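Local coordinates for N-acetylglucosamine-6-phosphate deacetylase (Thermotoga maritima, PDB 1O12), which probably removes the acetyl group from N-acetylglucosamine 6-phosphate by metal-dependent hydrolysis, yielding glucosamine 6-phosphate and acetate, at residues C73-M78 against R110-E115; F81-G86 against T365-E370; F57-I62 against L305-A310. All blocks are in the same frame, centred on the assembly; numbering follows the deposited sequence.

Interaction 1 (C73-M78 against R110-E115); sequences CDFSEM and RDYILE
Phe75 and Tyr112 carry this meeting of two helices, a worked example of how one aromatic pair can join helices whose backbones stay well apart: their CA atoms, the nearest across the contact, are 7.6 Å from each other. Along 73-78 the chain first bends at Asp74, the centre of an inverse gamma turn and the N-cap position of helix 75-83. Its carboxylate makes no capping bond there; OD2 accepts instead from the backbone N of Asp69.

Phe75 follows, and its methylene rather than its ring makes the more telling touch. CB of Phe75 sits over the middle of the Tyr112 ring, 3.6 Å from the centroid and 2° off the normal, a CH-pi contact. With CG anti to the carbonyl carbon, the phenyl group continues past the root of the tyrosine, where Phe75 CD1 lies 3.8 Å from Tyr112 CB. The side chains run antiparallel past each other. Their rings meet obliquely, centroids 5.5 Å apart and planes at 56°. The backbone O of Cys73 lies over one face of the Phe75 ring, toward its rim.

Ser76 receives the far end of the tyrosine. Turned away from its own backbone N (chi1 -178°), the Tyr112 ring reaches across the gap and brings OH to 3.3 Å from CA of Ser76, with Ser76 CB 3.8 Å from the same OH. These are packing contacts; the hydroxyl finds its polar partner further along helix 75-83, the helix of Ser76, in a hydrogen bond with Glu79 OE2.

Around the pair, Phe75 also rests on Lys108 and Ala109 of helix 99-115, while Leu121, opening strand 121-127, touches both aromatic side chains. Two helices that flank strand 87-93 in sequence are thereby packed together beside the start of strand 121-127.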
loop_
_atom_site.group_PDB
_atom_site.type_symbol
_atom_site.label_atom_id
_atom_site.label_comp_id
_atom_site.label_asym_id
_atom_site.label_seq_id
_atom_site.Cartn_x
_atom_site.Cartn_y
_atom_site.Cartn_z
ATOM N N CYS A 73 -28.906 -10.526 22.982
ATOM C CA CYS A 73 -28.896 -9.270 23.707
ATOM C C CYS A 73 -28.370 -9.351 25.106
ATOM O O CYS A 73 -28.946 -8.768 26.023
ATOM C CB CYS A 73 -30.289 -8.673 23.736
ATOM S SG CYS A 73 -31.051 -8.511 22.099
ATOM N N ASP A 74 -27.261 -10.064 25.269
ATOM C CA ASP A 74 -26.637 -10.205 26.574
ATOM C C ASP A 74 -25.717 -9.012 26.812
ATOM O O ASP A 74 -24.524 -9.170 27.026
ATOM C CB ASP A 74 -25.830 -11.501 26.625
ATOM C CG ASP A 74 -26.638 -12.700 26.176
ATOM O OD1 ASP A 74 -27.641 -13.014 26.853
ATOM O OD2 ASP A 74 -26.280 -13.327 25.151
ATOM N N PHE A 75 -26.282 -7.817 26.772
ATOM C CA PHE A 75 -25.515 -6.595 26.974
ATOM C C PHE A 75 -24.837 -6.545 28.337
ATOM O O PHE A 75 -23.647 -6.234 28.437
ATOM C CB PHE A 75 -26.430 -5.381 26.795
ATOM C CG PHE A 75 -27.197 -5.399 25.507
ATOM C CD1 PHE A 75 -28.583 -5.250 25.506
ATOM C CD2 PHE A 75 -26.538 -5.607 24.295
ATOM C CE1 PHE A 75 -29.310 -5.310 24.321
ATOM C CE2 PHE A 75 -27.249 -5.675 23.091
ATOM C CZ PHE A 75 -28.644 -5.526 23.100
ATOM N N SER A 76 -25.583 -6.851 29.389
ATOM C CA SER A 76 -25.032 -6.826 30.733
ATOM C C SER A 76 -23.823 -7.722 30.870
ATOM O O SER A 76 -22.851 -7.359 31.535
ATOM C CB SER A 76 -26.072 -7.271 31.746
ATOM O OG SER A 76 -25.559 -7.064 33.049
ATOM N N GLU A 77 -23.877 -8.902 30.260
ATOM C CA GLU A 77 -22.738 -9.809 30.357
ATOM C C GLU A 77 -21.562 -9.249 29.581
ATOM O O GLU A 77 -20.443 -9.187 30.107
ATOM C CB GLU A 77 -23.066 -11.225 29.849
ATOM C CG GLU A 77 -23.996 -12.003 30.743
ATOM C CD GLU A 77 -25.429 -11.545 30.594
ATOM O OE1 GLU A 77 -26.275 -11.955 31.424
ATOM O OE2 GLU A 77 -25.722 -10.780 29.640
HETATM N N MSE A 78 -21.812 -8.838 28.340
HETATM C CA MSE A 78 -20.750 -8.276 27.517
HETATM C C MSE A 78 -20.092 -7.097 28.219
HETATM O O MSE A 78 -18.860 -7.060 28.347
HETATM C CB MSE A 78 -21.313 -7.834 26.173
HETATM C CG MSE A 78 -21.798 -8.996 25.337
HETATM SE SE MSE A 78 -22.603 -8.547 23.605
HETATM C CE MSE A 78 -21.004 -7.965 22.643
ATOM N N ARG A 110 -31.932 -0.255 23.344
ATOM C CA ARG A 110 -32.527 1.032 23.697
ATOM C C ARG A 110 -33.033 0.988 25.146
ATOM O O ARG A 110 -32.829 1.937 25.900
ATOM C CB ARG A 110 -33.704 1.363 22.764
ATOM C CG ARG A 110 -34.387 2.758 22.980
ATOM C CD ARG A 110 -35.874 2.728 22.506
ATOM N NE ARG A 110 -36.665 1.741 23.262
ATOM C CZ ARG A 110 -37.848 1.253 22.894
ATOM N NH1 ARG A 110 -38.421 1.646 21.773
ATOM N NH2 ARG A 110 -38.444 0.332 23.633
ATOM N N ASP A 111 -33.679 -0.111 25.530
ATOM C CA ASP A 111 -34.194 -0.240 26.886
ATOM C C ASP A 111 -33.035 -0.419 27.863
ATOM O O ASP A 111 -33.076 0.060 29.015
ATOM C CB ASP A 111 -35.137 -1.451 27.027
ATOM C CG ASP A 111 -36.416 -1.320 26.218
ATOM O OD1 ASP A 111 -36.818 -0.189 25.856
ATOM O OD2 ASP A 111 -37.039 -2.370 25.962
ATOM N N TYR A 112 -32.013 -1.141 27.410
ATOM C CA TYR A 112 -30.854 -1.381 28.235
ATOM C C TYR A 112 -30.114 -0.071 28.497
ATOM O O TYR A 112 -29.570 0.137 29.575
ATOM C CB TYR A 112 -29.917 -2.371 27.549
ATOM C CG TYR A 112 -28.715 -2.701 28.399
ATOM C CD1 TYR A 112 -28.796 -3.677 29.380
ATOM C CD2 TYR A 112 -27.513 -1.997 28.259
ATOM C CE1 TYR A 112 -27.729 -3.957 30.203
ATOM C CE2 TYR A 112 -26.429 -2.266 29.078
ATOM C CZ TYR A 112 -26.536 -3.255 30.056
ATOM O OH TYR A 112 -25.460 -3.586 30.883
ATOM N N ILE A 113 -30.107 0.835 27.528
ATOM C CA ILE A 113 -29.378 2.076 27.747
ATOM C C ILE A 113 -30.120 3.010 28.708
ATOM O O ILE A 113 -29.497 3.729 29.511
ATOM C CB ILE A 113 -29.049 2.748 26.378
ATOM C CG1 ILE A 113 -28.036 1.847 25.648
ATOM C CG2 ILE A 113 -28.589 4.208 26.578
ATOM C CD1 ILE A 113 -27.549 2.348 24.275
ATOM N N LEU A 114 -31.453 2.957 28.633
ATOM C CA LEU A 114 -32.347 3.753 29.468
ATOM C C LEU A 114 -32.230 3.264 30.906
ATOM O O LEU A 114 -32.282 4.064 31.836
ATOM C CB LEU A 114 -33.797 3.598 28.980
ATOM C CG LEU A 114 -35.013 4.341 29.578
ATOM C CD1 LEU A 114 -35.109 4.045 31.070
ATOM C CD2 LEU A 114 -34.933 5.813 29.326
ATOM N N GLU A 115 -32.060 1.953 31.087
ATOM C CA GLU A 115 -31.942 1.364 32.423
ATOM C C GLU A 115 -30.570 1.524 33.068
ATOM O O GLU A 115 -30.458 1.558 34.287
ATOM C CB GLU A 115 -32.316 -0.119 32.375
ATOM C CG GLU A 115 -33.810 -0.363 32.385
ATOM C CD GLU A 115 -34.213 -1.597 31.593
ATOM O OE1 GLU A 115 -33.556 -2.649 31.764
ATOM O OE2 GLU A 115 -35.193 -1.520 30.803
#

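Interaction 2 (F81-G86 against T365-E370); sequences FLYSQG and TIKEGE
Gly86 and Thr365 bring the two backbones nearest, CA to CA 5.3 Å, where the tail of helix 75-83 meets the last residues of strand 362-367. The helix finishes in a Schellman motif: Gly86 N bonds to Tyr83 O and Val87 N to Leu82 O, with Gly86 as the C-prime residue at a positive phi of 78°, a backbone conformation that glycine adopts readily.

Such helix ends leave carbonyls that can serve a second partner, and here Tyr83 O does so. Thr365 OG1 donates to Tyr83 O over a short 2.5 Å, approaching in the carbonyl plane at a C=O...donor angle of 158°. The same oxygen accepts from Gly86 N at 3.0 Å, so two donors grip it. Thr365 presents its hydroxyl by holding OG1 anti to the carbonyl carbon (chi1 -56°), and OG1 also packs against Gly86 CA at 3.3 Å.

Strand 362-367 turns back through a tight hairpin into strand 370-374, with Lys367 and Glu370 exchanging backbone hydrogen bonds across Glu368 and Gly369. As in related amidohydrolases, this part of the chain probably belongs to the small beta domain beside the barrel, and the contact ties a barrel helix to it.

The Tyr83 side chain extends the junction along the strand. It crosses Thr365 at roughly a right angle, with CD1 of Tyr83 4.0 Å from CG2 of Thr365. Its outer end lies against the aliphatic part of Lys367: CG of Lys367 is 3.4 Å from Tyr83 OH and 3.6 Å from Tyr83 CE1. Beyond CG the lysine bends at chi2, and its ammonium leaves the tyrosine to form a salt bridge with Asp352. Tyr83 OH is itself hydrogen-bonded to OE1 of Glu79, one turn back on its own helix.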
loop_
_atom_site.group_PDB
_atom_site.type_symbol
_atom_site.label_atom_id
_atom_site.label_comp_id
_atom_site.label_asym_id
_atom_site.label_seq_id
_atom_site.Cartn_x
_atom_site.Cartn_y
_atom_site.Cartn_z
ATOM N N PHE A 81 -17.778 -8.003 31.235
ATOM C CA PHE A 81 -16.498 -8.602 30.882
ATOM C C PHE A 81 -15.536 -7.591 30.262
ATOM O O PHE A 81 -14.358 -7.532 30.627
ATOM C CB PHE A 81 -16.675 -9.755 29.904
ATOM C CG PHE A 81 -15.385 -10.399 29.526
ATOM C CD1 PHE A 81 -14.663 -11.136 30.467
ATOM C CD2 PHE A 81 -14.834 -10.199 28.263
ATOM C CE1 PHE A 81 -13.390 -11.666 30.161
ATOM C CE2 PHE A 81 -13.561 -10.722 27.948
ATOM C CZ PHE A 81 -12.842 -11.456 28.904
ATOM N N LEU A 82 -16.053 -6.807 29.313
ATOM C CA LEU A 82 -15.255 -5.808 28.609
ATOM C C LEU A 82 -14.453 -4.859 29.497
ATOM O O LEU A 82 -13.375 -4.385 29.096
ATOM C CB LEU A 82 -16.146 -5.021 27.649
ATOM C CG LEU A 82 -16.624 -5.931 26.518
ATOM C CD1 LEU A 82 -17.294 -5.105 25.458
ATOM C CD2 LEU A 82 -15.449 -6.696 25.924
ATOM N N TYR A 83 -14.960 -4.590 30.696
ATOM C CA TYR A 83 -14.258 -3.714 31.614
ATOM C C TYR A 83 -12.918 -4.338 31.971
ATOM O O TYR A 83 -11.936 -3.631 32.202
ATOM C CB TYR A 83 -15.097 -3.459 32.871
ATOM C CG TYR A 83 -16.237 -2.479 32.629
ATOM C CD1 TYR A 83 -16.022 -1.289 31.919
ATOM C CD2 TYR A 83 -17.536 -2.731 33.107
ATOM C CE1 TYR A 83 -17.060 -0.390 31.688
ATOM C CE2 TYR A 83 -18.582 -1.828 32.882
ATOM C CZ TYR A 83 -18.333 -0.673 32.171
ATOM O OH TYR A 83 -19.339 0.200 31.909
ATOM N N SER A 84 -12.867 -5.667 31.997
ATOM C CA SER A 84 -11.624 -6.380 32.307
ATOM C C SER A 84 -10.650 -6.319 31.138
ATOM O O SER A 84 -9.552 -6.848 31.226
ATOM C CB SER A 84 -11.890 -7.843 32.612
ATOM O OG SER A 84 -12.280 -8.537 31.445
ATOM N N GLN A 85 -11.062 -5.703 30.037
ATOM C CA GLN A 85 -10.190 -5.559 28.885
ATOM C C GLN A 85 -9.906 -4.073 28.706
ATOM O O GLN A 85 -9.290 -3.657 27.721
ATOM C CB GLN A 85 -10.858 -6.141 27.634
ATOM C CG GLN A 85 -11.002 -7.631 27.679
ATOM C CD GLN A 85 -9.671 -8.318 27.872
ATOM O OE1 GLN A 85 -8.740 -8.072 27.132
ATOM N NE2 GLN A 85 -9.575 -9.182 28.875
ATOM N N GLY A 86 -10.367 -3.282 29.677
ATOM C CA GLY A 86 -10.165 -1.845 29.649
ATOM C C GLY A 86 -11.107 -1.106 28.715
ATOM O O GLY A 86 -10.961 0.103 28.534
ATOM N N THR A 365 -9.907 -0.352 35.377
ATOM C CA THR A 365 -10.711 0.359 34.401
ATOM C C THR A 365 -11.636 1.309 35.132
ATOM O O THR A 365 -12.176 0.986 36.182
ATOM C CB THR A 365 -11.532 -0.641 33.529
ATOM O OG1 THR A 365 -10.632 -1.570 32.909
ATOM C CG2 THR A 365 -12.320 0.076 32.446
ATOM N N ILE A 366 -11.799 2.494 34.572
ATOM C CA ILE A 366 -12.645 3.519 35.140
ATOM C C ILE A 366 -13.607 3.983 34.072
ATOM O O ILE A 366 -13.187 4.288 32.969
ATOM C CB ILE A 366 -11.785 4.692 35.607
ATOM C CG1 ILE A 366 -10.817 4.173 36.694
ATOM C CG2 ILE A 366 -12.671 5.870 36.071
ATOM C CD1 ILE A 366 -9.661 5.079 37.003
ATOM N N LYS A 367 -14.895 4.023 34.404
ATOM C CA LYS A 367 -15.971 4.452 33.492
ATOM C C LYS A 367 -16.647 5.586 34.258
ATOM O O LYS A 367 -17.116 5.366 35.369
ATOM C CB LYS A 367 -16.980 3.307 33.313
ATOM C CG LYS A 367 -17.596 3.145 31.954
ATOM C CD LYS A 367 -18.256 4.392 31.450
ATOM C CE LYS A 367 -18.805 4.159 30.057
ATOM N NZ LYS A 367 -18.674 5.331 29.141
ATOM N N GLU A 368 -16.703 6.790 33.703
ATOM C CA GLU A 368 -17.329 7.874 34.449
ATOM C C GLU A 368 -16.797 7.939 35.891
ATOM O O GLU A 368 -17.537 7.649 36.830
ATOM C CB GLU A 368 -18.849 7.669 34.511
ATOM C CG GLU A 368 -19.600 8.229 33.336
ATOM C CD GLU A 368 -19.449 9.741 33.223
ATOM O OE1 GLU A 368 -19.993 10.460 34.090
ATOM O OE2 GLU A 368 -18.784 10.213 32.271
ATOM N N GLY A 369 -15.521 8.288 36.061
ATOM C CA GLY A 369 -14.930 8.398 37.387
ATOM C C GLY A 369 -15.125 7.282 38.406
ATOM O O GLY A 369 -14.660 7.402 39.542
ATOM N N GLU A 370 -15.803 6.205 38.029
ATOM C CA GLU A 370 -16.001 5.080 38.939
ATOM C C GLU A 370 -15.175 3.875 38.472
ATOM O O GLU A 370 -15.221 3.490 37.298
ATOM C CB GLU A 370 -17.482 4.667 38.988
ATOM C CG GLU A 370 -18.456 5.768 39.435
ATOM C CD GLU A 370 -18.257 6.197 40.894
ATOM O OE1 GLU A 370 -18.217 5.298 41.768
ATOM O OE2 GLU A 370 -18.152 7.425 41.164
#

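Interaction 3 (F57-I62 against L305-A310); sequences FVDPHI and LFFSQA
Phe307, at the start of helix 307-318, packs its ring against Phe57, Val58 and Asp59 of the barrel strand. Its CG lies anti to the backbone N (chi1 -160°), which directs the ring at the strand. The apolar part is tight: Phe57 CB lies 3.4 Å from Phe307 CE1, and Phe57 CD1 lies 3.5 Å from Phe307 CD1. The rings meet obliquely, centroids 5.2 Å apart with planes at 32°.

Polar atoms also pack here. Val58 O comes within 3.5 Å of Phe307 CE2, and Asp59 OD2 stands in the ring plane at its edge, 3.7 Å from Phe307 CD2. With Phe307 cut back to an alanine, a gap is likely to open between strand and helix, leaving Phe57 without its aromatic neighbour and Asp59 CB and CG without their packing.

The hydrogen bonds belong to the other carboxylate oxygen. Asp59 OD1 accepts from the N of Thr266 and, met 41° out of the carboxylate plane, from His61 N at 3.1 Å, forming an Asx turn at the corner of Pro60. His61 opens the His-x-His sequence ending the first barrel strand, a superfamily hallmark; it is not an iron ligand here but hydrogen-bonds through NE2 to one, Glu127.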
loop_
_atom_site.group_PDB
_atom_site.type_symbol
_atom_site.label_atom_id
_atom_site.label_comp_id
_atom_site.label_asym_id
_atom_site.label_seq_id
_atom_site.Cartn_x
_atom_site.Cartn_y
_atom_site.Cartn_z
ATOM N N PHE A 57 -10.476 2.104 26.279
ATOM C CA PHE A 57 -10.543 1.511 24.952
ATOM C C PHE A 57 -11.973 1.550 24.438
ATOM O O PHE A 57 -12.925 1.577 25.226
ATOM C CB PHE A 57 -10.057 0.065 24.990
ATOM C CG PHE A 57 -8.621 -0.077 25.420
ATOM C CD1 PHE A 57 -8.183 -1.234 26.067
ATOM C CD2 PHE A 57 -7.701 0.948 25.177
ATOM C CE1 PHE A 57 -6.855 -1.367 26.465
ATOM C CE2 PHE A 57 -6.371 0.827 25.571
ATOM C CZ PHE A 57 -5.948 -0.325 26.213
ATOM N N VAL A 58 -12.093 1.548 23.110
ATOM C CA VAL A 58 -13.352 1.584 22.409
ATOM C C VAL A 58 -13.400 0.461 21.360
ATOM O O VAL A 58 -12.540 0.405 20.465
ATOM C CB VAL A 58 -13.529 2.956 21.705
ATOM C CG1 VAL A 58 -14.854 2.966 20.943
ATOM C CG2 VAL A 58 -13.454 4.117 22.752
ATOM N N ASP A 59 -14.394 -0.431 21.457
ATOM C CA ASP A 59 -14.518 -1.527 20.499
ATOM C C ASP A 59 -15.823 -1.326 19.744
ATOM O O ASP A 59 -16.893 -1.638 20.248
ATOM C CB ASP A 59 -14.529 -2.897 21.192
ATOM C CG ASP A 59 -14.275 -4.040 20.210
ATOM O OD1 ASP A 59 -14.354 -3.773 18.997
ATOM O OD2 ASP A 59 -14.006 -5.189 20.627
ATOM N N PRO A 60 -15.737 -0.824 18.500
ATOM C CA PRO A 60 -16.933 -0.581 17.694
ATOM C C PRO A 60 -17.389 -1.790 16.920
ATOM O O PRO A 60 -18.367 -1.719 16.175
ATOM C CB PRO A 60 -16.480 0.546 16.776
ATOM C CG PRO A 60 -15.044 0.134 16.463
ATOM C CD PRO A 60 -14.521 -0.319 17.816
ATOM N N HIS A 61 -16.687 -2.904 17.103
ATOM C CA HIS A 61 -17.013 -4.110 16.357
ATOM C C HIS A 61 -16.764 -5.382 17.150
ATOM O O HIS A 61 -15.667 -5.934 17.097
ATOM C CB HIS A 61 -16.185 -4.144 15.065
ATOM C CG HIS A 61 -16.698 -5.106 14.047
ATOM N ND1 HIS A 61 -16.297 -5.079 12.729
ATOM C CD2 HIS A 61 -17.583 -6.126 14.147
ATOM C CE1 HIS A 61 -16.911 -6.037 12.060
ATOM N NE2 HIS A 61 -17.698 -6.687 12.896
ATOM N N ILE A 62 -17.778 -5.838 17.883
ATOM C CA ILE A 62 -17.699 -7.073 18.667
ATOM C C ILE A 62 -19.100 -7.703 18.727
ATOM O O ILE A 62 -20.059 -7.043 19.122
ATOM C CB ILE A 62 -17.163 -6.815 20.122
ATOM C CG1 ILE A 62 -17.336 -8.072 20.985
ATOM C CG2 ILE A 62 -17.862 -5.642 20.756
ATOM C CD1 ILE A 62 -16.746 -7.939 22.393
ATOM N N LEU A 305 -10.246 -12.918 19.842
ATOM C CA LEU A 305 -9.315 -11.894 20.272
ATOM C C LEU A 305 -9.885 -10.989 21.369
ATOM O O LEU A 305 -10.938 -10.397 21.175
ATOM C CB LEU A 305 -8.945 -11.058 19.045
ATOM C CG LEU A 305 -7.923 -9.935 19.220
ATOM C CD1 LEU A 305 -6.597 -10.505 19.652
ATOM C CD2 LEU A 305 -7.786 -9.191 17.917
ATOM N N PHE A 306 -9.213 -10.898 22.518
ATOM C CA PHE A 306 -9.660 -10.000 23.590
ATOM C C PHE A 306 -9.115 -8.624 23.224
ATOM O O PHE A 306 -8.005 -8.523 22.710
ATOM C CB PHE A 306 -9.109 -10.407 24.963
ATOM C CG PHE A 306 -9.808 -11.588 25.588
ATOM C CD1 PHE A 306 -11.050 -12.012 25.138
ATOM C CD2 PHE A 306 -9.224 -12.269 26.666
ATOM C CE1 PHE A 306 -11.701 -13.087 25.743
ATOM C CE2 PHE A 306 -9.878 -13.351 27.272
ATOM C CZ PHE A 306 -11.111 -13.752 26.809
ATOM N N PHE A 307 -9.874 -7.562 23.479
ATOM C CA PHE A 307 -9.392 -6.251 23.094
ATOM C C PHE A 307 -7.994 -6.013 23.627
ATOM O O PHE A 307 -7.105 -5.537 22.913
ATOM C CB PHE A 307 -10.312 -5.146 23.573
ATOM C CG PHE A 307 -10.119 -3.868 22.814
ATOM C CD1 PHE A 307 -9.114 -2.976 23.174
ATOM C CD2 PHE A 307 -10.878 -3.608 21.675
ATOM C CE1 PHE A 307 -8.868 -1.847 22.398
ATOM C CE2 PHE A 307 -10.652 -2.490 20.890
ATOM C CZ PHE A 307 -9.644 -1.604 21.246
ATOM N N SER A 308 -7.799 -6.350 24.890
ATOM C CA SER A 308 -6.498 -6.185 25.532
ATOM C C SER A 308 -5.352 -6.823 24.732
ATOM O O SER A 308 -4.252 -6.261 24.656
ATOM C CB SER A 308 -6.538 -6.798 26.925
ATOM O OG SER A 308 -5.375 -6.467 27.629
ATOM N N GLN A 309 -5.609 -7.994 24.149
ATOM C CA GLN A 309 -4.600 -8.697 23.374
ATOM C C GLN A 309 -4.383 -7.963 22.063
ATOM O O GLN A 309 -3.273 -7.912 21.553
ATOM C CB GLN A 309 -5.033 -10.141 23.107
ATOM C CG GLN A 309 -3.896 -11.043 22.592
ATOM C CD GLN A 309 -2.691 -11.044 23.532
ATOM O OE1 GLN A 309 -2.812 -11.385 24.706
ATOM N NE2 GLN A 309 -1.526 -10.656 23.014
ATOM N N ALA A 310 -5.455 -7.382 21.539
ATOM C CA ALA A 310 -5.400 -6.621 20.308
ATOM C C ALA A 310 -4.373 -5.507 20.457
ATOM O O ALA A 310 -3.546 -5.298 19.574
ATOM C CB ALA A 310 -6.744 -6.036 20.003
#

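In the fold
Helix 75-83 is shared by interactions 1 and 2, 16 Å apart between centres, and its Glu79 bonds both tyrosines, Tyr112 OH at OE2 and Tyr83 OH at OE1. Interaction 2 passes directly into interaction 3, 13 Å away between centres: Gly86 O probably accepts from Phe57 N at 3.1 Å, and Gln85 OE1 from Ser308 N at 3.0 Å. The turn that closes helix 75-83 therefore meets both the strand and the helix of interaction 3. Interaction 1 touches interaction 3 through Met78 CE, packed 3.8 Å from Ile62 O. Interaction 3 alone nears the active site, its Asp59 side chain lying about 7 Å from that of Asp267, the predicted proton donor/acceptor, and about 12 Å from the bound iron.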